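Local coordinates for protein pseudoalteromonas arctica PAMC 21717 (Pseudoalteromonas arctica, PDB 5YL7) that probably hydrolyses peptide bonds as a calcium-binding, cold-active serine protease of the subtilase family, at residues G20-A26 / I328-A332; V121-A125 / G289-L293; N220-V224 / G279-A284; I309-T313 / A333-A338. All coordinates share one frame. Residue numbers count along the deposited sequence, not the author numbering.

Overall arrangement
Contacts 2 and 3 pack a loop and a strand directly on helix 280-297; contacts 1 and 4 join the N-terminal region, helix 303-312 and helix 331-338 beside it. Contact 3 lies at the N-terminal end of that helix, against a strand of the parallel sheet, and holds Ser281, whose hydroxyl is hydrogen-bonded to His100, as expected of the catalytic serine. Contact 2 uses the same helix two turns on, the two centres about 16 Å apart. Contacts 1 and 4 share helix 331-338, with centres about 10 Å apart. Val290 ties the outer three together: its CG2 lies 3.5 Å from Leu21 CD2 of contact 1, and its CG1 3.7 Å from Leu310 CD2 of contact 4.

Contact 1 (G20-A26 / I328-A332); sequences GLNLPTA and IVDAA
The N-terminal segment 20-26 is hydrogen-bonded to 328-332, which leads into the last helix, with 301 residues between them. Gly20, extended (phi/psi -92/170), faces Val329 through a water that donates to both Gly20 O and Val329 O at 2.7 Å. Leu21 stands opposite Asp330 (CA-CA 5.4 Å); Leu21 O accepts a hydrogen bond of 2.9 Å from Ala331 N, while Leu21 CD1 reaches within 4.1 Å of Val329 CB. Asn22 adopts a left-handed conformation (60/48), which turns the chain into the helical residues that follow. In its t rotamer, Asn22 ND2 donates a hydrogen bond of 2.8 Å to Asp330 OD1, and Asn22 O receives a weak bond of 3.4 Å from Ala332 N. Leu23 CB points away, yet CD2 swings back to 3.6 Å from Ala331 CB. Thr25 CG2 touches Ala332 CB at 3.8 Å. Ala26 gives the shortest CA-CA distance in the register, 4.0 Å to Ala332, and its CB sits 3.7 Å from Ala331 CB, small side chains permitting this. Leu21 and Ala331 also pack on Val290 of helix 280-297. Helix 331-338 starts with a classical N-cap: the t rotamer of Asp330 directs OD1 to the backbone N of Ala333.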
loop_
_atom_site.group_PDB
_atom_site.type_symbol
_atom_site.label_atom_id
_atom_site.label_comp_id
_atom_site.label_asym_id
_atom_site.label_seq_id
_atom_site.Cartn_x
_atom_site.Cartn_y
_atom_site.Cartn_z
ATOM N N GLY A 20 5.522 12.118 10.704
ATOM C CA GLY A 20 4.729 12.317 9.526
ATOM C C GLY A 20 5.498 12.443 8.252
ATOM O O GLY A 20 6.711 12.535 8.182
ATOM N N LEU A 21 4.723 12.405 7.139
ATOM C CA LEU A 21 5.231 12.348 5.785
ATOM C C LEU A 21 5.555 13.691 5.136
ATOM O O LEU A 21 5.961 13.749 3.983
ATOM C CB LEU A 21 4.264 11.564 4.897
ATOM C CG LEU A 21 4.848 10.737 3.779
ATOM C CD1 LEU A 21 5.617 9.527 4.257
ATOM C CD2 LEU A 21 3.753 10.372 2.796
ATOM N N ASN A 22 5.281 14.806 5.844
ATOM C CA ASN A 22 5.546 16.157 5.355
ATOM C C ASN A 22 4.777 16.433 4.075
ATOM O O ASN A 22 5.337 16.984 3.133
ATOM C CB ASN A 22 7.067 16.399 5.187
ATOM C CG ASN A 22 7.436 17.855 5.215
ATOM O OD1 ASN A 22 6.727 18.677 5.833
ATOM N ND2 ASN A 22 8.522 18.180 4.535
ATOM N N LEU A 23 3.485 16.091 4.108
ATOM C CA LEU A 23 2.602 16.232 2.931
ATOM C C LEU A 23 2.095 17.658 2.651
ATOM O O LEU A 23 2.010 18.000 1.468
ATOM C CB LEU A 23 1.489 15.266 3.022
ATOM C CG LEU A 23 1.889 13.860 2.553
ATOM C CD1 LEU A 23 0.921 12.813 3.101
ATOM C CD2 LEU A 23 1.983 13.795 1.013
ATOM N N PRO A 24 1.713 18.469 3.660
ATOM C CA PRO A 24 1.079 19.744 3.251
ATOM C C PRO A 24 1.895 20.565 2.304
ATOM O O PRO A 24 1.293 21.098 1.288
ATOM C CB PRO A 24 0.873 20.405 4.632
ATOM C CG PRO A 24 0.556 19.261 5.558
ATOM C CD PRO A 24 1.564 18.194 5.092
ATOM N N THR A 25 3.170 20.707 2.463
ATOM C CA THR A 25 3.973 21.424 1.559
ATOM C C THR A 25 4.090 20.774 0.199
ATOM O O THR A 25 4.109 21.369 -0.882
ATOM C CB THR A 25 5.425 21.694 2.150
ATOM O OG1 THR A 25 5.166 22.567 3.248
ATOM C CG2 THR A 25 6.336 22.319 1.067
ATOM N N ALA A 26 4.159 19.387 0.193
ATOM C CA ALA A 26 4.170 18.701 -1.078
ATOM C C ALA A 26 2.941 18.982 -1.930
ATOM O O ALA A 26 3.067 19.151 -3.151
ATOM C CB ALA A 26 4.318 17.190 -0.819
ATOM N N ILE A 328 13.226 8.715 6.807
ATOM C CA ILE A 328 11.764 8.730 6.628
ATOM C C ILE A 328 11.462 9.501 5.358
ATOM O O ILE A 328 11.967 10.606 5.132
ATOM C CB ILE A 328 11.067 9.365 7.823
ATOM C CG1 ILE A 328 11.356 8.574 9.104
ATOM C CG2 ILE A 328 9.542 9.546 7.595
ATOM C CD1 ILE A 328 11.010 9.279 10.382
ATOM N N VAL A 329 10.629 8.941 4.488
ATOM C CA VAL A 329 10.210 9.646 3.258
ATOM C C VAL A 329 9.649 11.037 3.589
ATOM O O VAL A 329 8.845 11.148 4.509
ATOM C CB VAL A 329 9.200 8.759 2.468
ATOM C CG1 VAL A 329 8.510 9.560 1.361
ATOM C CG2 VAL A 329 9.910 7.557 1.944
ATOM N N ASP A 330 10.148 11.981 2.806
ATOM C CA ASP A 330 9.750 13.381 2.977
ATOM C C ASP A 330 9.108 13.801 1.695
ATOM O O ASP A 330 9.746 13.992 0.696
ATOM C CB ASP A 330 11.010 14.211 3.315
ATOM C CG ASP A 330 10.771 15.667 3.406
ATOM O OD1 ASP A 330 9.738 16.188 2.925
ATOM O OD2 ASP A 330 11.673 16.400 3.964
ATOM N N ALA A 331 7.765 13.853 1.755
ATOM C CA ALA A 331 7.026 14.096 0.490
ATOM C C ALA A 331 7.440 15.407 -0.148
ATOM O O ALA A 331 7.538 15.496 -1.366
ATOM C CB ALA A 331 5.557 14.105 0.752
ATOM N N ALA A 332 7.547 16.438 0.655
ATOM C CA ALA A 332 7.903 17.784 0.089
ATOM C C ALA A 332 9.229 17.793 -0.600
ATOM O O ALA A 332 9.381 18.287 -1.744
ATOM C CB ALA A 332 7.844 18.832 1.153
HETATM O O HOH W 1 8.646 13.175 6.353
#

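Contact 2 (V121-A125 / G289-L293); sequences VAYNA and GVAAL
Loop 121-125 comes close to helix 289-293 where the facing residues are Ala122, Gly289 and Ala292. The loop forms a type I beta turn from Ala122 to Ala125, closed by Ala125 N to Ala122 O at 2.9 Å; the partner is regular helix, with Leu293 N bonded to Gly289 O at 3.0 Å. Ala122 and Gly289 bring their CA atoms to 4.8 Å. No hydrogen bond crosses the interface, so packing carries it. Val121, chi1 t, lays CG1 3.6 Å from Gly289 CA, where a CB on residue 289 would clash with that methyl. Among apolar side-chain pairs, Ala122 CB lies 3.8 Å from Ala292 CB and 4.0 Å from Leu293 CD2, whose m,t rotamer brings it to the loop; Val121 CG1 to Val290 CG2 is 4.3 Å. Ala122 CB also abuts the carbonyl Gly289 O at 3.6 Å. The turn ends the loop between helix 100-109 and strand 126-131, while the central helix 280-297 is contacted here by Leu23 of helix 23-27, Leu310 of helix 303-312 and Val335 of helix 331-338.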
loop_
_atom_site.group_PDB
_atom_site.type_symbol
_atom_site.label_atom_id
_atom_site.label_comp_id
_atom_site.label_asym_id
_atom_site.label_seq_id
_atom_site.Cartn_x
_atom_site.Cartn_y
_atom_site.Cartn_z
ATOM N N VAL A 121 -2.818 10.321 0.416
ATOM C CA VAL A 121 -1.509 10.883 0.119
ATOM C C VAL A 121 -1.459 11.440 -1.270
ATOM O O VAL A 121 -0.915 12.540 -1.481
ATOM C CB VAL A 121 -0.445 9.779 0.328
ATOM C CG1 VAL A 121 0.912 10.261 -0.131
ATOM C CG2 VAL A 121 -0.400 9.364 1.796
ATOM N N ALA A 122 -1.915 10.680 -2.250
ATOM C CA ALA A 122 -1.942 11.084 -3.657
ATOM C C ALA A 122 -3.388 11.196 -4.064
ATOM O O ALA A 122 -3.895 10.448 -4.887
ATOM C CB ALA A 122 -1.167 10.142 -4.539
ATOM N N TYR A 123 -4.081 12.224 -3.517
ATOM C CA TYR A 123 -5.524 12.280 -3.542
ATOM C C TYR A 123 -6.116 12.652 -4.907
ATOM O O TYR A 123 -7.360 12.462 -5.069
ATOM C CB TYR A 123 -6.072 13.155 -2.435
ATOM C CG TYR A 123 -5.585 14.569 -2.419
ATOM C CD1 TYR A 123 -6.105 15.533 -3.296
ATOM C CD2 TYR A 123 -4.681 14.996 -1.527
ATOM C CE1 TYR A 123 -5.734 16.875 -3.216
ATOM C CE2 TYR A 123 -4.265 16.307 -1.444
ATOM C CZ TYR A 123 -4.844 17.224 -2.275
ATOM O OH TYR A 123 -4.493 18.580 -2.111
ATOM N N ASN A 124 -5.305 13.085 -5.848
ATOM C CA ASN A 124 -5.807 13.266 -7.254
ATOM C C ASN A 124 -5.330 12.183 -8.192
ATOM O O ASN A 124 -5.627 12.219 -9.357
ATOM C CB ASN A 124 -5.449 14.657 -7.766
ATOM C CG ASN A 124 -6.317 15.739 -7.206
ATOM O OD1 ASN A 124 -7.474 15.557 -6.906
ATOM N ND2 ASN A 124 -5.678 16.859 -6.912
ATOM N N ALA A 125 -4.640 11.134 -7.641
ATOM C CA ALA A 125 -4.370 9.928 -8.405
ATOM C C ALA A 125 -5.622 9.108 -8.452
ATOM O O ALA A 125 -6.617 9.361 -7.784
ATOM C CB ALA A 125 -3.211 9.164 -7.789
ATOM N N GLY A 289 2.091 6.492 -2.428
ATOM C CA GLY A 289 1.498 7.798 -2.751
ATOM C C GLY A 289 2.549 8.810 -3.100
ATOM O O GLY A 289 2.356 9.602 -4.040
ATOM N N VAL A 290 3.682 8.880 -2.386
ATOM C CA VAL A 290 4.755 9.795 -2.791
ATOM C C VAL A 290 5.304 9.441 -4.124
ATOM O O VAL A 290 5.632 10.377 -4.908
ATOM C CB VAL A 290 5.809 9.961 -1.669
ATOM C CG1 VAL A 290 6.909 10.918 -2.106
ATOM C CG2 VAL A 290 5.159 10.480 -0.397
ATOM N N ALA A 291 5.438 8.161 -4.460
ATOM C CA ALA A 291 5.837 7.810 -5.817
ATOM C C ALA A 291 4.885 8.396 -6.857
ATOM O O ALA A 291 5.362 8.869 -7.924
ATOM C CB ALA A 291 5.903 6.280 -5.941
ATOM N N ALA A 292 3.599 8.409 -6.602
ATOM C CA ALA A 292 2.643 9.057 -7.468
ATOM C C ALA A 292 2.842 10.541 -7.505
ATOM O O ALA A 292 2.672 11.131 -8.629
ATOM C CB ALA A 292 1.201 8.676 -7.099
ATOM N N LEU A 293 3.142 11.220 -6.419
ATOM C CA LEU A 293 3.426 12.666 -6.442
ATOM C C LEU A 293 4.608 12.896 -7.332
ATOM O O LEU A 293 4.610 13.854 -8.172
ATOM C CB LEU A 293 3.649 13.225 -5.062
ATOM C CG LEU A 293 2.559 12.991 -4.046
ATOM C CD1 LEU A 293 2.895 13.726 -2.742
ATOM C CD2 LEU A 293 1.190 13.395 -4.569
#

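Contact 3 (N220-V224 / G279-A284); sequences NVASV and GTSMAA
Strand 220-224 and residues 280-284, the start of helix 280-297, cross at 114° between their N-to-C directions, the axes of these short segments approaching to 7.0 Å. Helix-on-sheet packing of this kind belongs to the alpha/beta subtilase fold, whose parallel sheet includes strand 219-224. The register pairs Ser223 with Thr280 (CA-CA 5.1 Å) and Val221 with Ala284 (5.8 Å). Gly279 is the N-cap, with backbone angles of 149/168 that by themselves call for glycine; its O accepts from Met282 N at 3.0 Å and Ala283 N at 3.2 Å. Strand alternation turns Val221 and Ser223 toward the helix and Ala222 away. Thr280, chi1 p, sets CG2 3.8 Å from Val221 O and 3.9 Å from Ser223 CB, while its hydroxyl bonds to Asn202 and Gly201. Ser223 OG has its strongest partner in Tyr233. Ser281 OG is hydrogen-bonded to His100; with Asp41 they form what is probably the catalytic triad, and the copurified peptide packs on Ser281. The CA-to-CB bond of Ser281, the probable nucleophile, points away from the strand. Ala283 CB fills the interface, 3.9 Å from Val221 CG1, 3.8 Å from Ala222 O and 4.1 Å from Ser223 CB.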
loop_
_atom_site.group_PDB
_atom_site.type_symbol
_atom_site.label_atom_id
_atom_site.label_comp_id
_atom_site.label_asym_id
_atom_site.label_seq_id
_atom_site.Cartn_x
_atom_site.Cartn_y
_atom_site.Cartn_z
ATOM N N ASN A 220 11.514 -1.242 -0.817
ATOM C CA ASN A 220 11.106 -1.995 0.367
ATOM C C ASN A 220 11.066 -1.062 1.545
ATOM O O ASN A 220 12.019 -0.279 1.796
ATOM C CB ASN A 220 12.074 -3.159 0.638
ATOM C CG ASN A 220 11.481 -4.163 1.579
ATOM O OD1 ASN A 220 10.299 -4.327 1.692
ATOM N ND2 ASN A 220 12.387 -4.924 2.265
ATOM N N VAL A 221 9.933 -1.080 2.246
ATOM C CA VAL A 221 9.571 0.001 3.198
ATOM C C VAL A 221 9.423 -0.562 4.608
ATOM O O VAL A 221 8.604 -1.449 4.872
ATOM C CB VAL A 221 8.252 0.625 2.760
ATOM C CG1 VAL A 221 7.856 1.765 3.708
ATOM C CG2 VAL A 221 8.351 1.152 1.336
ATOM N N ALA A 222 10.227 0.043 5.509
ATOM C CA ALA A 222 10.103 -0.196 6.980
ATOM C C ALA A 222 9.104 0.799 7.539
ATOM O O ALA A 222 8.792 1.844 6.983
ATOM C CB ALA A 222 11.452 -0.058 7.647
ATOM N N SER A 223 8.589 0.490 8.744
ATOM C CA SER A 223 7.599 1.290 9.403
ATOM C C SER A 223 8.120 2.052 10.603
ATOM O O SER A 223 8.818 1.397 11.449
ATOM C CB SER A 223 6.474 0.419 9.889
ATOM O OG SER A 223 5.549 1.180 10.669
ATOM N N VAL A 224 7.847 3.325 10.727
ATOM C CA VAL A 224 8.015 4.103 11.947
ATOM C C VAL A 224 6.703 4.309 12.608
ATOM O O VAL A 224 5.617 4.373 12.014
ATOM C CB VAL A 224 8.763 5.412 11.773
ATOM C CG1 VAL A 224 10.190 5.171 11.278
ATOM C CG2 VAL A 224 8.031 6.369 10.859
ATOM N N GLY A 279 1.126 -1.387 10.602
ATOM C CA GLY A 279 1.957 -2.381 9.930
ATOM C C GLY A 279 2.801 -1.719 8.951
ATOM O O GLY A 279 2.643 -0.580 8.494
ATOM N N THR A 280 3.801 -2.497 8.454
ATOM C CA THR A 280 4.505 -2.113 7.217
ATOM C C THR A 280 3.486 -2.012 6.059
ATOM O O THR A 280 3.760 -1.216 5.135
ATOM C CB THR A 280 5.685 -2.988 6.874
ATOM O OG1 THR A 280 5.257 -4.314 6.711
ATOM C CG2 THR A 280 6.805 -2.861 7.868
ATOM N N SER A 281 2.347 -2.645 6.155
ATOM C CA SER A 281 1.292 -2.514 5.165
ATOM C C SER A 281 0.713 -1.097 5.087
ATOM O O SER A 281 0.145 -0.768 4.084
ATOM C CB SER A 281 0.097 -3.382 5.553
ATOM O OG SER A 281 0.263 -4.741 5.225
ATOM N N MET A 282 0.803 -0.340 6.184
ATOM C CA MET A 282 0.314 1.026 6.275
ATOM C C MET A 282 1.394 1.981 5.874
ATOM O O MET A 282 1.118 3.066 5.339
ATOM C CB MET A 282 -0.205 1.350 7.663
ATOM C CG MET A 282 -1.619 0.837 8.053
ATOM S SD MET A 282 -1.809 -0.949 8.117
ATOM C CE MET A 282 -2.658 -1.234 6.575
ATOM N N ALA A 283 2.659 1.615 6.105
ATOM C CA ALA A 283 3.799 2.453 5.675
ATOM C C ALA A 283 3.951 2.450 4.165
ATOM O O ALA A 283 4.152 3.500 3.533
ATOM C CB ALA A 283 5.059 1.920 6.369
ATOM N N ALA A 284 3.873 1.284 3.539
ATOM C CA ALA A 284 4.021 1.176 2.072
ATOM C C ALA A 284 3.135 2.113 1.272
ATOM O O ALA A 284 3.684 2.789 0.390
ATOM C CB ALA A 284 3.893 -0.289 1.632
#

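Contact 4 (I309-T313 / A333-A338); sequences ILKST and AAVAAA
This is a plain helix-helix packing contact at the periphery, its centre about 19 Å from the centre of the chain, joining the end of helix 303-312 to the C-terminal helix 331-338. Residues 309-312 are helical and Thr313 (-113/11) is the first to leave that conformation; the partner segment is helical from Ala333 onward. The nearest CA atoms are those of Thr313 and Ala334, 5.5 Å apart. Two side chains, Ile309 and Thr313, one turn apart, both point toward the alanine-rich helix. Ile309, in the m,t rotamer, sets CG2 3.5 Å from Ala334 O, 4.1 Å from Ala334 CB and 4.0 Å from Ala337 CB, with CD1 4.2 Å from Ala338 CB. Thr313, chi1 p, places OG1 3.4 Å from Ala334 CA and CG2 3.6 Å from Ala337 CB; its CB stands 3.9 Å from Ala333 CB. Both helices lean on helix 280-297, Leu310 packing on Val290 and Ile294, and Val335 on Leu293. The Thr313 hydroxyl is spent within its own segment, OG1 donating to Ile309 O at 2.8 Å. With no hydrogen bond between the two segments, their association rests on van der Waals contact, and the short alanine side chains are what allow Thr313 OG1 to lie so near the opposing backbone.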
loop_
_atom_site.group_PDB
_atom_site.type_symbol
_atom_site.label_atom_id
_atom_site.label_comp_id
_atom_site.label_asym_id
_atom_site.label_seq_id
_atom_site.Cartn_x
_atom_site.Cartn_y
_atom_site.Cartn_z
ATOM N N ILE A 309 14.895 9.041 -6.119
ATOM C CA ILE A 309 14.354 10.256 -5.533
ATOM C C ILE A 309 13.821 9.981 -4.164
ATOM O O ILE A 309 14.126 10.721 -3.191
ATOM C CB ILE A 309 13.256 10.893 -6.464
ATOM C CG1 ILE A 309 13.893 11.456 -7.710
ATOM C CG2 ILE A 309 12.511 11.983 -5.712
ATOM C CD1 ILE A 309 12.921 11.718 -8.852
ATOM N N LEU A 310 13.056 8.905 -3.964
ATOM C CA LEU A 310 12.502 8.550 -2.643
ATOM C C LEU A 310 13.637 8.378 -1.662
ATOM O O LEU A 310 13.582 8.879 -0.525
ATOM C CB LEU A 310 11.721 7.271 -2.722
ATOM C CG LEU A 310 10.335 7.391 -3.390
ATOM C CD1 LEU A 310 9.792 5.977 -3.727
ATOM C CD2 LEU A 310 9.313 8.137 -2.536
ATOM N N LYS A 311 14.678 7.618 -2.017
ATOM C CA LYS A 311 15.787 7.276 -1.118
ATOM C C LYS A 311 16.666 8.495 -0.845
ATOM O O LYS A 311 17.189 8.627 0.262
ATOM C CB LYS A 311 16.629 6.173 -1.682
ATOM C CG LYS A 311 15.889 4.816 -1.728
ATOM C CD LYS A 311 16.758 3.655 -2.274
ATOM C CE LYS A 311 17.812 3.337 -1.282
ATOM N NZ LYS A 311 18.389 1.985 -1.586
ATOM N N SER A 312 16.838 9.351 -1.837
ATOM C CA SER A 312 17.838 10.429 -1.704
ATOM C C SER A 312 17.313 11.624 -0.982
ATOM O O SER A 312 18.103 12.512 -0.648
ATOM C CB SER A 312 18.369 10.819 -3.080
ATOM O OG SER A 312 18.897 9.765 -3.854
ATOM N N THR A 313 16.008 11.746 -0.766
ATOM C CA THR A 313 15.368 12.912 -0.167
ATOM C C THR A 313 14.760 12.674 1.185
ATOM O O THR A 313 14.021 13.495 1.688
ATOM C CB THR A 313 14.325 13.535 -1.126
ATOM O OG1 THR A 313 13.273 12.577 -1.314
ATOM C CG2 THR A 313 14.938 13.904 -2.456
ATOM N N ALA A 333 10.235 17.150 0.057
ATOM C CA ALA A 333 11.554 17.096 -0.541
ATOM C C ALA A 333 11.617 16.255 -1.797
ATOM O O ALA A 333 12.310 16.532 -2.752
ATOM C CB ALA A 333 12.586 16.634 0.482
ATOM N N ALA A 334 10.869 15.121 -1.809
ATOM C CA ALA A 334 10.781 14.299 -2.949
ATOM C C ALA A 334 10.159 15.017 -4.164
ATOM O O ALA A 334 10.665 14.897 -5.244
ATOM C CB ALA A 334 9.979 12.997 -2.610
ATOM N N VAL A 335 9.039 15.724 -3.896
ATOM C CA VAL A 335 8.424 16.482 -5.012
ATOM C C VAL A 335 9.358 17.571 -5.507
ATOM O O VAL A 335 9.456 17.728 -6.735
ATOM C CB VAL A 335 7.077 16.969 -4.550
ATOM C CG1 VAL A 335 6.519 18.103 -5.410
ATOM C CG2 VAL A 335 6.082 15.837 -4.374
ATOM N N ALA A 336 10.052 18.244 -4.606
ATOM C CA ALA A 336 11.036 19.234 -5.034
ATOM C C ALA A 336 12.093 18.636 -5.905
ATOM O O ALA A 336 12.512 19.196 -6.954
ATOM C CB ALA A 336 11.669 19.900 -3.835
ATOM N N ALA A 337 12.587 17.458 -5.555
ATOM C CA ALA A 337 13.591 16.784 -6.335
ATOM C C ALA A 337 13.120 16.265 -7.646
ATOM O O ALA A 337 13.932 16.106 -8.584
ATOM C CB ALA A 337 14.225 15.617 -5.500
ATOM N N ALA A 338 11.823 16.032 -7.789
ATOM C CA ALA A 338 11.275 15.571 -9.041
ATOM C C ALA A 338 10.856 16.762 -9.922
ATOM O O ALA A 338 10.415 16.529 -11.039
ATOM C CB ALA A 338 10.021 14.798 -8.711
#